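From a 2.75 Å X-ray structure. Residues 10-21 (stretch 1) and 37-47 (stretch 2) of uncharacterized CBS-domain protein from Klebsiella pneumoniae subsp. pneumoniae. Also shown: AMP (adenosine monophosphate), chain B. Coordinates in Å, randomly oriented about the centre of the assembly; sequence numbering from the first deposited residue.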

# COMPACT_ATOMS: atom_id res chain seq x y z
N PRO A 10 8.82 4.23 6.71
CA PRO A 10 8.58 3.59 8.01
C PRO A 10 7.09 3.44 8.31
O PRO A 10 6.28 4.28 7.90
CB PRO A 10 9.23 4.55 9.02
CG PRO A 10 10.11 5.45 8.21
CD PRO A 10 9.46 5.55 6.86
N ARG A 11 6.75 2.37 9.02
CA ARG A 11 5.37 2.05 9.34
C ARG A 11 4.54 3.28 9.73
O ARG A 11 3.48 3.52 9.15
CB ARG A 11 5.34 0.98 10.43
CG ARG A 11 3.98 0.72 11.09
CD ARG A 11 4.19 -0.28 12.21
NE ARG A 11 2.96 -0.57 12.94
CZ ARG A 11 2.42 -1.78 13.00
NH1 ARG A 11 2.99 -2.80 12.35
NH2 ARG A 11 1.29 -1.97 13.69
N ASN A 12 5.03 4.06 10.69
CA ASN A 12 4.35 5.29 11.16
C ASN A 12 3.94 6.28 10.05
O ASN A 12 3.02 7.09 10.23
CB ASN A 12 5.23 6.02 12.19
CG ASN A 12 6.74 5.96 11.86
OD1 ASN A 12 7.36 4.87 11.83
ND2 ASN A 12 7.35 7.13 11.65
N GLU A 13 4.63 6.21 8.92
CA GLU A 13 4.46 7.17 7.85
C GLU A 13 3.66 6.60 6.69
O GLU A 13 3.57 7.22 5.62
CB GLU A 13 5.81 7.58 7.32
CG GLU A 13 6.82 7.86 8.38
CD GLU A 13 7.54 9.14 8.09
OE1 GLU A 13 8.70 9.09 7.60
OE2 GLU A 13 6.92 10.19 8.32
N ILE A 14 3.11 5.41 6.87
CA ILE A 14 2.27 4.80 5.86
C ILE A 14 0.92 5.49 5.87
O ILE A 14 0.24 5.52 6.90
CB ILE A 14 2.12 3.29 6.10
CG1 ILE A 14 3.50 2.62 6.03
CG2 ILE A 14 1.22 2.68 5.07
CD1 ILE A 14 3.50 1.10 6.14
N VAL A 15 0.53 6.05 4.72
CA VAL A 15 -0.82 6.60 4.53
C VAL A 15 -1.80 5.49 4.17
O VAL A 15 -1.63 4.76 3.19
CB VAL A 15 -0.86 7.69 3.44
CG1 VAL A 15 -2.28 8.22 3.30
CG2 VAL A 15 0.10 8.84 3.78
N GLY A 16 -2.83 5.36 4.99
CA GLY A 16 -3.88 4.40 4.76
C GLY A 16 -5.14 4.91 5.41
O GLY A 16 -5.16 6.00 6.00
N ILE A 17 -6.22 4.14 5.29
CA ILE A 17 -7.48 4.52 5.89
C ILE A 17 -8.00 3.40 6.75
O ILE A 17 -8.01 2.23 6.35
CB ILE A 17 -8.57 4.90 4.85
CG1 ILE A 17 -8.04 5.89 3.82
CG2 ILE A 17 -9.78 5.51 5.54
CD1 ILE A 17 -8.93 5.97 2.56
N ASP A 18 -8.44 3.79 7.93
CA ASP A 18 -9.21 2.94 8.80
C ASP A 18 -10.59 2.82 8.20
O ASP A 18 -11.34 3.81 8.12
CB ASP A 18 -9.29 3.55 10.20
CG ASP A 18 -9.71 2.55 11.25
OD1 ASP A 18 -10.15 1.44 10.86
OD2 ASP A 18 -9.60 2.88 12.45
N ILE A 19 -10.93 1.62 7.77
CA ILE A 19 -12.24 1.42 7.18
C ILE A 19 -13.32 1.41 8.25
O ILE A 19 -14.51 1.27 7.93
CB ILE A 19 -12.31 0.17 6.27
CG1 ILE A 19 -12.38 -1.11 7.10
CG2 ILE A 19 -11.13 0.15 5.31
CD1 ILE A 19 -12.62 -2.34 6.24
N ASN A 20 -12.93 1.58 9.51
CA ASN A 20 -13.89 1.80 10.60
C ASN A 20 -14.48 3.22 10.70
O ASN A 20 -15.54 3.39 11.30
CB ASN A 20 -13.32 1.37 11.95
CG ASN A 20 -13.39 -0.13 12.16
OD1 ASN A 20 -14.09 -0.84 11.44
ND2 ASN A 20 -12.66 -0.62 13.15
N ASP A 21 -13.83 4.22 10.12
CA ASP A 21 -14.39 5.58 10.13
C ASP A 21 -15.77 5.69 9.46
O ASP A 21 -16.12 4.89 8.60
CB ASP A 21 -13.42 6.56 9.50
CG ASP A 21 -12.11 6.63 10.24
OD1 ASP A 21 -11.07 6.91 9.61
OD2 ASP A 21 -12.12 6.38 11.46
N ARG A 37 -1.31 4.81 -4.29
CA ARG A 37 -1.90 3.66 -3.62
C ARG A 37 -1.99 3.95 -2.11
O ARG A 37 -1.18 4.70 -1.58
CB ARG A 37 -1.10 2.38 -3.87
CG ARG A 37 -0.39 2.28 -5.22
CD ARG A 37 -1.24 1.58 -6.26
NE ARG A 37 -0.82 0.21 -6.61
CZ ARG A 37 -0.24 -0.13 -7.76
NH1 ARG A 37 0.01 0.83 -8.65
NH2 ARG A 37 0.10 -1.40 -8.03
N ILE A 38 -2.97 3.37 -1.43
CA ILE A 38 -3.08 3.55 0.02
C ILE A 38 -3.67 2.32 0.67
O ILE A 38 -4.46 1.62 0.06
CB ILE A 38 -3.95 4.74 0.42
CG1 ILE A 38 -5.27 4.71 -0.34
CG2 ILE A 38 -3.18 6.05 0.24
CD1 ILE A 38 -6.45 4.81 0.54
N VAL A 39 -3.28 2.10 1.93
CA VAL A 39 -3.66 0.88 2.64
C VAL A 39 -5.06 1.03 3.21
O VAL A 39 -5.39 2.05 3.82
CB VAL A 39 -2.63 0.50 3.76
CG1 VAL A 39 -2.95 -0.87 4.35
CG2 VAL A 39 -1.21 0.51 3.23
N LEU A 40 -5.88 0.01 3.00
CA LEU A 40 -7.15 -0.12 3.69
C LEU A 40 -6.95 -1.08 4.86
O LEU A 40 -6.46 -2.20 4.68
CB LEU A 40 -8.23 -0.64 2.74
CG LEU A 40 -8.53 0.19 1.48
CD1 LEU A 40 -9.64 -0.49 0.66
CD2 LEU A 40 -8.89 1.66 1.81
N TYR A 41 -7.32 -0.64 6.05
CA TYR A 41 -7.22 -1.50 7.23
C TYR A 41 -8.39 -1.28 8.20
O TYR A 41 -9.12 -0.28 8.12
CB TYR A 41 -5.90 -1.24 7.96
CG TYR A 41 -5.76 0.18 8.48
CD1 TYR A 41 -6.38 0.58 9.66
CD2 TYR A 41 -5.01 1.12 7.78
CE1 TYR A 41 -6.25 1.89 10.13
CE2 TYR A 41 -4.88 2.42 8.24
CZ TYR A 41 -5.50 2.79 9.40
OH TYR A 41 -5.34 4.08 9.82
N ARG A 42 -8.53 -2.22 9.12
CA ARG A 42 -9.52 -2.09 10.16
C ARG A 42 -8.79 -1.84 11.48
O ARG A 42 -8.10 -2.73 12.00
CB ARG A 42 -10.34 -3.38 10.20
CG ARG A 42 -11.75 -3.24 10.72
CD ARG A 42 -12.52 -4.55 10.49
NE ARG A 42 -11.59 -5.67 10.38
CZ ARG A 42 -11.51 -6.51 9.33
NH1 ARG A 42 -12.32 -6.39 8.28
NH2 ARG A 42 -10.61 -7.49 9.36
N ASP A 43 -8.92 -0.61 12.01
CA ASP A 43 -8.39 -0.24 13.33
C ASP A 43 -6.94 0.21 13.35
O ASP A 43 -6.62 1.29 13.86
CB ASP A 43 -8.56 -1.37 14.34
CG ASP A 43 -9.99 -1.57 14.75
OD1 ASP A 43 -10.73 -0.57 14.79
OD2 ASP A 43 -10.37 -2.73 15.03
N SER A 44 -6.07 -0.63 12.84
CA SER A 44 -4.66 -0.31 12.76
C SER A 44 -3.94 -1.25 11.81
O SER A 44 -4.52 -2.22 11.30
CB SER A 44 -4.00 -0.38 14.15
OG SER A 44 -3.79 -1.73 14.54
N LEU A 45 -2.66 -0.97 11.60
CA LEU A 45 -1.82 -1.76 10.72
C LEU A 45 -1.57 -3.17 11.25
O LEU A 45 -0.83 -3.95 10.66
CB LEU A 45 -0.53 -1.00 10.42
CG LEU A 45 -0.78 0.14 9.42
CD1 LEU A 45 0.42 1.06 9.25
CD2 LEU A 45 -1.27 -0.40 8.06
N ASP A 46 -2.22 -3.50 12.36
CA ASP A 46 -2.26 -4.87 12.82
C ASP A 46 -3.24 -5.64 11.98
O ASP A 46 -3.26 -6.86 12.01
CB ASP A 46 -2.73 -4.92 14.25
CG ASP A 46 -1.69 -4.45 15.21
OD1 ASP A 46 -0.54 -4.17 14.77
OD2 ASP A 46 -2.03 -4.38 16.40
N ASP A 47 -4.08 -4.92 11.25
CA ASP A 47 -5.08 -5.55 10.43
C ASP A 47 -5.21 -4.90 9.05
O ASP A 47 -6.30 -4.47 8.65
CB ASP A 47 -6.42 -5.60 11.17
CG ASP A 47 -7.37 -6.62 10.58
OD1 ASP A 47 -6.97 -7.37 9.66
OD2 ASP A 47 -8.53 -6.67 11.03
P AMP B . 3.22 8.31 -5.30
O1P AMP B . 3.07 9.50 -4.35
O2P AMP B . 2.17 7.23 -5.16
O3P AMP B . 3.52 8.65 -6.73
O5' AMP B . 4.60 7.60 -4.83
C5' AMP B . 5.76 8.35 -4.42
C4' AMP B . 6.52 7.63 -3.31
O4' AMP B . 5.91 7.88 -2.04
C3' AMP B . 6.56 6.11 -3.46
O3' AMP B . 7.72 5.62 -4.17
C2' AMP B . 6.56 5.61 -2.03
O2' AMP B . 7.89 5.44 -1.56
C1' AMP B . 5.90 6.70 -1.22
N9 AMP B . 4.53 6.20 -0.93
C8 AMP B . 3.73 5.68 -1.87
N7 AMP B . 2.55 5.29 -1.34
C5 AMP B . 2.58 5.54 -0.04
C6 AMP B . 1.64 5.34 1.08
N6 AMP B . 0.42 4.80 0.86
N1 AMP B . 2.05 5.73 2.31
C2 AMP B . 3.27 6.28 2.52
N3 AMP B . 4.18 6.47 1.54
C4 AMP B . 3.90 6.14 0.25

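The apolar centre lies around Ile 17, whose CD1 comes 3.4 Å from Ile 38 CD1 and 4.4 Å from Leu 40 CD2; Ile 19 CG2 extends this patch, 4.0 Å from Leu 40 CB. All four residues are buried, so their packing keeps hydrocarbon from solvent. A second apolar contact forms where Ile 14 CG2 meets Val 39 CG2 at 3.7 Å.

Between these groups runs a parallel pairing of strands 16-18 and 37-41, their directions 23° apart. Its ladder alternates: Ile 17 N donates to Val 39 O (2.7 Å), Tyr 41 N to Ile 17 O (3.0 Å, N-H...acceptor angle 170°), and Ile 19 N to Tyr 41 O (2.6 Å, 172°), while Val 39 N to Val 15 O is weak at 3.4 Å. At Gly 16, an ideal CB would clash with Val 39 O at 2.6 Å.

AMP bridges the two stretches, its N6 donating to Val 15 O (3.1 Å) and Arg 37 O (2.9 Å).

At the polar edge, Asp 18 OD1 accepts from Asp 43 N (2.7 Å, 168°) and from Asn 20 N (3.1 Å), tying the turn to the other stretch. The positive guanidinium of Arg 11 pairs with the carboxylate of Asp 46 in a salt bridge (Arg 11 NH2 to Asp 46 OD1, 3.1 Å), with Leu 45 CB over one guanidinium face.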